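Local atomic coordinates of class I phosphodiesterase PDEB1 (PDB entry 2R8Q), a protein that belongs to the class I cyclic nucleotide phosphodiesterase family, with an all-helical catalytic domain that holds a zinc and a magnesium ion. Residues L67-C78 with E127-L138. Sequence-based numbering, arbitrary orientation.
Sequences LWNSGLPEKFGC and ELECYVLLVTAL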
ATOM      1  N   LEU A  67      -2.384  18.660 -21.568  1.00 18.31           N
ATOM      2  CA  LEU A  67      -2.920  17.332 -21.831  1.00 18.85           C
ATOM      3  C   LEU A  67      -4.187  17.323 -22.678  1.00 19.30           C
ATOM      4  O   LEU A  67      -4.291  16.540 -23.620  1.00 19.42           O
ATOM      5  CB  LEU A  67      -3.157  16.585 -20.517  1.00 19.75           C
ATOM      6  CG  LEU A  67      -1.885  16.301 -19.708  1.00 21.53           C
ATOM      7  CD1 LEU A  67      -2.234  15.409 -18.532  1.00 22.18           C
ATOM      8  CD2 LEU A  67      -0.837  15.627 -20.587  1.00 23.78           C
ATOM      9  N   TRP A  68      -5.151  18.184 -22.371  1.00 19.20           N
ATOM     10  CA  TRP A  68      -6.370  18.182 -23.172  1.00 20.98           C
ATOM     11  C   TRP A  68      -6.108  18.591 -24.615  1.00 21.30           C
ATOM     12  O   TRP A  68      -6.603  17.956 -25.550  1.00 21.33           O
ATOM     13  CB  TRP A  68      -7.437  19.104 -22.585  1.00 20.50           C
ATOM     14  CG  TRP A  68      -8.692  19.043 -23.397  1.00 22.80           C
ATOM     15  CD1 TRP A  68      -9.136  19.967 -24.302  1.00 24.55           C
ATOM     16  CD2 TRP A  68      -9.598  17.938 -23.476  1.00 23.88           C
ATOM     17  NE1 TRP A  68     -10.258  19.498 -24.946  1.00 24.77           N
ATOM     18  CE2 TRP A  68     -10.563  18.254 -24.458  1.00 23.62           C
ATOM     19  CE3 TRP A  68      -9.685  16.705 -22.815  1.00 22.76           C
ATOM     20  CZ2 TRP A  68     -11.603  17.382 -24.796  1.00 24.39           C
ATOM     21  CZ3 TRP A  68     -10.719  15.836 -23.149  1.00 24.59           C
ATOM     22  CH2 TRP A  68     -11.663  16.181 -24.134  1.00 24.87           C
ATOM     23  N   ASN A  69      -5.329  19.651 -24.796  1.00 22.08           N
ATOM     24  CA  ASN A  69      -5.030  20.140 -26.135  1.00 23.32           C
ATOM     25  C   ASN A  69      -4.143  19.208 -26.953  1.00 23.36           C
ATOM     26  O   ASN A  69      -3.956  19.417 -28.152  1.00 25.29           O
ATOM     27  CB  ASN A  69      -4.403  21.533 -26.051  1.00 25.49           C
ATOM     28  CG  ASN A  69      -5.413  22.599 -25.663  1.00 27.64           C
ATOM     29  OD1 ASN A  69      -5.046  23.683 -25.205  1.00 31.12           O
ATOM     30  ND2 ASN A  69      -6.695  22.299 -25.855  1.00 28.89           N
ATOM     31  N   SER A  70      -3.599  18.180 -26.308  1.00 22.34           N
ATOM     32  CA  SER A  70      -2.746  17.223 -27.006  1.00 20.11           C
ATOM     33  C   SER A  70      -3.620  16.310 -27.854  1.00 20.86           C
ATOM     34  O   SER A  70      -3.150  15.699 -28.813  1.00 21.27           O
ATOM     35  CB  SER A  70      -1.961  16.363 -26.012  1.00 19.73           C
ATOM     36  OG  SER A  70      -2.806  15.415 -25.386  1.00 18.80           O
ATOM     37  N   GLY A  71      -4.893  16.217 -27.480  1.00 19.91           N
ATOM     38  CA  GLY A  71      -5.819  15.366 -28.202  1.00 21.04           C
ATOM     39  C   GLY A  71      -5.842  13.933 -27.700  1.00 21.11           C
ATOM     40  O   GLY A  71      -6.728  13.160 -28.065  1.00 21.77           O
ATOM     41  N   LEU A  72      -4.884  13.571 -26.852  1.00 20.03           N
ATOM     42  CA  LEU A  72      -4.816  12.208 -26.333  1.00 18.14           C
ATOM     43  C   LEU A  72      -5.989  11.815 -25.431  1.00 18.78           C
ATOM     44  O   LEU A  72      -6.543  10.726 -25.570  1.00 20.29           O
ATOM     45  CB  LEU A  72      -3.484  11.988 -25.605  1.00 18.50           C
ATOM     46  CG  LEU A  72      -2.242  12.056 -26.502  1.00 17.88           C
ATOM     47  CD1 LEU A  72      -0.981  12.025 -25.645  1.00 18.03           C
ATOM     48  CD2 LEU A  72      -2.250  10.884 -27.491  1.00 20.74           C
ATOM     49  N   PRO A  73      -6.379  12.686 -24.490  1.00 17.96           N
ATOM     50  CA  PRO A  73      -7.504  12.323 -23.623  1.00 18.65           C
ATOM     51  C   PRO A  73      -8.771  12.009 -24.422  1.00 20.75           C
ATOM     52  O   PRO A  73      -9.440  11.007 -24.173  1.00 21.48           O
ATOM     53  CB  PRO A  73      -7.669  13.556 -22.741  1.00 20.71           C
ATOM     54  CG  PRO A  73      -6.263  14.051 -22.611  1.00 19.14           C
ATOM     55  CD  PRO A  73      -5.739  13.930 -24.027  1.00 18.29           C
ATOM     56  N   GLU A  74      -9.090  12.859 -25.392  1.00 21.67           N
ATOM     57  CA  GLU A  74     -10.283  12.655 -26.205  1.00 23.15           C
ATOM     58  C   GLU A  74     -10.159  11.395 -27.050  1.00 22.40           C
ATOM     59  O   GLU A  74     -11.121  10.640 -27.192  1.00 22.45           O
ATOM     60  CB  GLU A  74     -10.525  13.857 -27.120  1.00 25.28           C
ATOM     61  CG  GLU A  74     -11.853  13.790 -27.863  1.00 30.27           C
ATOM     62  CD  GLU A  74     -12.047  14.941 -28.830  1.00 34.01           C
ATOM     63  OE1 GLU A  74     -11.949  16.109 -28.397  1.00 36.31           O
ATOM     64  OE2 GLU A  74     -12.303  14.678 -30.023  1.00 37.58           O
ATOM     65  N   LYS A  75      -8.975  11.172 -27.610  1.00 22.46           N
ATOM     66  CA  LYS A  75      -8.734  10.000 -28.444  1.00 23.29           C
ATOM     67  C   LYS A  75      -9.031   8.715 -27.680  1.00 23.50           C
ATOM     68  O   LYS A  75      -9.544   7.745 -28.244  1.00 23.80           O
ATOM     69  CB  LYS A  75      -7.281   9.992 -28.925  1.00 24.97           C
ATOM     70  CG  LYS A  75      -6.939   8.852 -29.867  1.00 29.36           C
ATOM     71  CD  LYS A  75      -5.590   9.079 -30.534  1.00 33.57           C
ATOM     72  CE  LYS A  75      -5.603  10.356 -31.369  1.00 37.13           C
ATOM     73  NZ  LYS A  75      -4.292  10.636 -32.014  1.00 38.57           N
ATOM     74  N   PHE A  76      -8.727   8.715 -26.388  1.00 21.31           N
ATOM     75  CA  PHE A  76      -8.949   7.533 -25.577  1.00 19.92           C
ATOM     76  C   PHE A  76     -10.195   7.572 -24.697  1.00 18.86           C
ATOM     77  O   PHE A  76     -10.301   6.855 -23.702  1.00 19.00           O
ATOM     78  CB  PHE A  76      -7.681   7.239 -24.776  1.00 18.63           C
ATOM     79  CG  PHE A  76      -6.517   6.859 -25.651  1.00 18.32           C
ATOM     80  CD1 PHE A  76      -6.540   5.664 -26.365  1.00 18.03           C
ATOM     81  CD2 PHE A  76      -5.443   7.724 -25.833  1.00 19.52           C
ATOM     82  CE1 PHE A  76      -5.520   5.337 -27.252  1.00 19.44           C
ATOM     83  CE2 PHE A  76      -4.411   7.405 -26.722  1.00 19.57           C
ATOM     84  CZ  PHE A  76      -4.453   6.209 -27.433  1.00 21.08           C
ATOM     85  N   GLY A  77     -11.148   8.411 -25.091  1.00 19.85           N
ATOM     86  CA  GLY A  77     -12.409   8.499 -24.376  1.00 20.29           C
ATOM     87  C   GLY A  77     -12.425   9.104 -22.990  1.00 20.81           C
ATOM     88  O   GLY A  77     -13.339   8.832 -22.210  1.00 20.74           O
ATOM     89  N   CYS A  78     -11.425   9.915 -22.668  1.00 20.33           N
ATOM     90  CA  CYS A  78     -11.391  10.563 -21.365  1.00 22.04           C
ATOM     91  C   CYS A  78     -12.122  11.887 -21.516  1.00 22.04           C
ATOM     92  O   CYS A  78     -11.783  12.692 -22.380  1.00 22.97           O
ATOM     93  CB  CYS A  78      -9.949  10.814 -20.915  1.00 21.38           C
ATOM     94  SG  CYS A  78      -9.806  11.673 -19.320  1.00 20.65           S
ATOM     95  N   GLU A 127       0.336   5.709 -29.361  1.00 18.55           N
ATOM     96  CA  GLU A 127      -0.328   6.882 -28.803  1.00 17.82           C
ATOM     97  C   GLU A 127      -0.838   6.581 -27.396  1.00 16.71           C
ATOM     98  O   GLU A 127      -0.811   7.444 -26.521  1.00 17.50           O
ATOM     99  CB  GLU A 127      -1.485   7.328 -29.702  1.00 20.72           C
ATOM    100  CG  GLU A 127      -1.036   7.792 -31.076  1.00 25.11           C
ATOM    101  CD  GLU A 127      -2.165   8.390 -31.892  1.00 27.96           C
ATOM    102  OE1 GLU A 127      -3.235   7.754 -31.985  1.00 30.65           O
ATOM    103  OE2 GLU A 127      -1.978   9.494 -32.448  1.00 31.21           O
ATOM    104  N   LEU A 128      -1.293   5.352 -27.175  1.00 16.47           N
ATOM    105  CA  LEU A 128      -1.779   4.965 -25.856  1.00 16.33           C
ATOM    106  C   LEU A 128      -0.653   5.062 -24.830  1.00 16.53           C
ATOM    107  O   LEU A 128      -0.860   5.536 -23.713  1.00 16.59           O
ATOM    108  CB  LEU A 128      -2.332   3.534 -25.880  1.00 17.21           C
ATOM    109  CG  LEU A 128      -2.776   2.981 -24.520  1.00 19.02           C
ATOM    110  CD1 LEU A 128      -3.850   3.876 -23.921  1.00 20.42           C
ATOM    111  CD2 LEU A 128      -3.300   1.561 -24.682  1.00 20.44           C
ATOM    112  N   GLU A 129       0.540   4.615 -25.213  1.00 15.28           N
ATOM    113  CA  GLU A 129       1.686   4.658 -24.309  1.00 14.95           C
ATOM    114  C   GLU A 129       2.104   6.094 -24.011  1.00 15.11           C
ATOM    115  O   GLU A 129       2.527   6.406 -22.896  1.00 15.36           O
ATOM    116  CB  GLU A 129       2.835   3.836 -24.898  1.00 14.97           C
ATOM    117  CG  GLU A 129       2.459   2.362 -24.969  1.00 17.12           C
ATOM    118  CD  GLU A 129       3.414   1.505 -25.769  1.00 18.02           C
ATOM    119  OE1 GLU A 129       4.079   2.019 -26.695  1.00 17.51           O
ATOM    120  OE2 GLU A 129       3.472   0.290 -25.483  1.00 18.13           O
ATOM    121  N   CYS A 130       1.970   6.979 -24.995  1.00 15.40           N
ATOM    122  CA  CYS A 130       2.311   8.384 -24.777  1.00 15.63           C
ATOM    123  C   CYS A 130       1.341   8.970 -23.754  1.00 14.95           C
ATOM    124  O   CYS A 130       1.744   9.703 -22.847  1.00 15.18           O
ATOM    125  CB  CYS A 130       2.219   9.173 -26.083  1.00 15.35           C
ATOM    126  SG  CYS A 130       3.554   8.818 -27.243  1.00 18.14           S
ATOM    127  N   TYR A 131       0.061   8.638 -23.908  1.00 14.61           N
ATOM    128  CA  TYR A 131      -0.988   9.112 -23.012  1.00 14.84           C
ATOM    129  C   TYR A 131      -0.734   8.619 -21.592  1.00 14.06           C
ATOM    130  O   TYR A 131      -0.730   9.402 -20.642  1.00 15.49           O
ATOM    131  CB  TYR A 131      -2.352   8.619 -23.513  1.00 15.18           C
ATOM    132  CG  TYR A 131      -3.528   8.984 -22.636  1.00 15.28           C
ATOM    133  CD1 TYR A 131      -3.750  10.305 -22.243  1.00 17.12           C
ATOM    134  CD2 TYR A 131      -4.427   8.010 -22.209  1.00 16.01           C
ATOM    135  CE1 TYR A 131      -4.839  10.644 -21.445  1.00 16.31           C
ATOM    136  CE2 TYR A 131      -5.520   8.340 -21.409  1.00 15.92           C
ATOM    137  CZ  TYR A 131      -5.716   9.659 -21.031  1.00 17.27           C
ATOM    138  OH  TYR A 131      -6.780   9.986 -20.224  1.00 17.76           O
ATOM    139  N   VAL A 132      -0.513   7.316 -21.450  1.00 14.13           N
ATOM    140  CA  VAL A 132      -0.254   6.740 -20.138  1.00 14.70           C
ATOM    141  C   VAL A 132       0.997   7.339 -19.494  1.00 14.30           C
ATOM    142  O   VAL A 132       1.019   7.600 -18.295  1.00 14.04           O
ATOM    143  CB  VAL A 132      -0.113   5.205 -20.233  1.00 15.15           C
ATOM    144  CG1 VAL A 132       0.290   4.628 -18.878  1.00 15.48           C
ATOM    145  CG2 VAL A 132      -1.435   4.600 -20.702  1.00 16.93           C
ATOM    146  N   LEU A 133       2.037   7.577 -20.289  1.00 15.03           N
ATOM    147  CA  LEU A 133       3.262   8.152 -19.748  1.00 14.23           C
ATOM    148  C   LEU A 133       3.007   9.537 -19.149  1.00 14.91           C
ATOM    149  O   LEU A 133       3.474   9.849 -18.049  1.00 13.99           O
ATOM    150  CB  LEU A 133       4.327   8.244 -20.844  1.00 15.80           C
ATOM    151  CG  LEU A 133       5.684   8.830 -20.446  1.00 17.16           C
ATOM    152  CD1 LEU A 133       6.301   8.007 -19.314  1.00 18.20           C
ATOM    153  CD2 LEU A 133       6.606   8.831 -21.658  1.00 19.76           C
ATOM    154  N   LEU A 134       2.244  10.362 -19.861  1.00 14.27           N
ATOM    155  CA  LEU A 134       1.945  11.708 -19.386  1.00 15.56           C
ATOM    156  C   LEU A 134       1.083  11.693 -18.126  1.00 14.61           C
ATOM    157  O   LEU A 134       1.301  12.493 -17.212  1.00 13.77           O
ATOM    158  CB  LEU A 134       1.270  12.518 -20.499  1.00 15.27           C
ATOM    159  CG  LEU A 134       2.208  12.795 -21.679  1.00 16.25           C
ATOM    160  CD1 LEU A 134       1.424  13.380 -22.846  1.00 17.66           C
ATOM    161  CD2 LEU A 134       3.309  13.757 -21.244  1.00 18.25           C
ATOM    162  N   VAL A 135       0.112  10.784 -18.078  1.00 14.65           N
ATOM    163  CA  VAL A 135      -0.760  10.654 -16.920  1.00 16.04           C
ATOM    164  C   VAL A 135       0.067  10.176 -15.727  1.00 15.59           C
ATOM    165  O   VAL A 135      -0.083  10.676 -14.613  1.00 15.96           O
ATOM    166  CB  VAL A 135      -1.892   9.634 -17.198  1.00 18.28           C
ATOM    167  CG1 VAL A 135      -2.591   9.243 -15.898  1.00 20.14           C
ATOM    168  CG2 VAL A 135      -2.886  10.233 -18.181  1.00 21.20           C
ATOM    169  N   THR A 136       0.949   9.211 -15.975  1.00 15.40           N
ATOM    170  CA  THR A 136       1.795   8.654 -14.926  1.00 15.09           C
ATOM    171  C   THR A 136       2.656   9.722 -14.257  1.00 15.55           C
ATOM    172  O   THR A 136       2.893   9.676 -13.051  1.00 14.04           O
ATOM    173  CB  THR A 136       2.701   7.542 -15.490  1.00 14.83           C
ATOM    174  OG1 THR A 136       1.879   6.486 -16.003  1.00 15.41           O
ATOM    175  CG2 THR A 136       3.605   6.974 -14.403  1.00 17.91           C
ATOM    176  N   ALA A 137       3.125  10.690 -15.035  1.00 14.74           N
ATOM    177  CA  ALA A 137       3.943  11.750 -14.465  1.00 15.37           C
ATOM    178  C   ALA A 137       3.243  12.421 -13.277  1.00 14.23           C
ATOM    179  O   ALA A 137       3.878  12.749 -12.281  1.00 14.60           O
ATOM    180  CB  ALA A 137       4.274  12.790 -15.537  1.00 16.40           C
ATOM    181  N   LEU A 138       1.929  12.605 -13.373  1.00 14.22           N
ATOM    182  CA  LEU A 138       1.182  13.268 -12.311  1.00 13.85           C
ATOM    183  C   LEU A 138       0.999  12.463 -11.026  1.00 13.82           C
ATOM    184  O   LEU A 138       0.765  13.041  -9.965  1.00 15.12           O
ATOM    185  CB  LEU A 138      -0.190  13.715 -12.839  1.00 15.96           C
ATOM    186  CG  LEU A 138      -0.142  14.719 -13.995  1.00 18.69           C
ATOM    187  CD1 LEU A 138      -1.549  14.970 -14.525  1.00 20.21           C
ATOM    188  CD2 LEU A 138       0.495  16.020 -13.518  1.00 17.44           C
TER
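A single knob-into-hole contact joins the short helix 72-75 to helix 127-139 in the all-helical phosphodiesterase catalytic domain: Leu-72 is the knob, and Glu-127, Cys-130, Tyr-131 and Leu-134 line the hole. The forked end of leucine suits this place, because CD1 packs 3.9 Å from CD1 of Leu-134 while CD2 turns to the Glu-127 end of the socket. Leu-67, near the end of helix 55-68, continues the apolar seam toward Leu-138: its CD2 lies against CB of Leu-134, and its CD1 meets CD1 of Leu-138 tip to tip.

Tyr-131 lays its ring along helix 72-75 and the turn that follows it. With CG anti to the backbone N (chi1 177°), its ring has CD1 3.8 Å from CB of Leu-72 and CE1 beside CA and CG of Pro-73. Its hydroxyl is packed close against CB of Cys-78, a small side chain that suits this tight place, and is hydrogen-bonded to the carbonyl of Val-191, so this buried polar group is satisfied. The Phe-76 ring lies nearly parallel to that of Tyr-131 (planes at 18°) but is slid so far along that the two barely overlap, their centroids 5.5 Å apart. Phe-76 is instead sandwiched: CG of Lys-75 sits over the centre of one face, and CD1 of Leu-128 makes a CH-pi contact on the opposite face, 4.1 Å from the centroid.

Gly-77, whose positive phi glycine adopts easily, is the C-prime residue of the Schellman motif that closes helix 72-75, with Cys-78 N bonded to Pro-73 O and Gly-77 N to Glu-74 O. At the exposed margin, the long Lys-75 chain bends at chi3 (-61°) to cross the Glu-127 side chain at about a right angle, and its NZ donates to OE2 of Glu-127 at 2.6 Å in a salt bridge, meeting that oxygen from above the carboxylate plane.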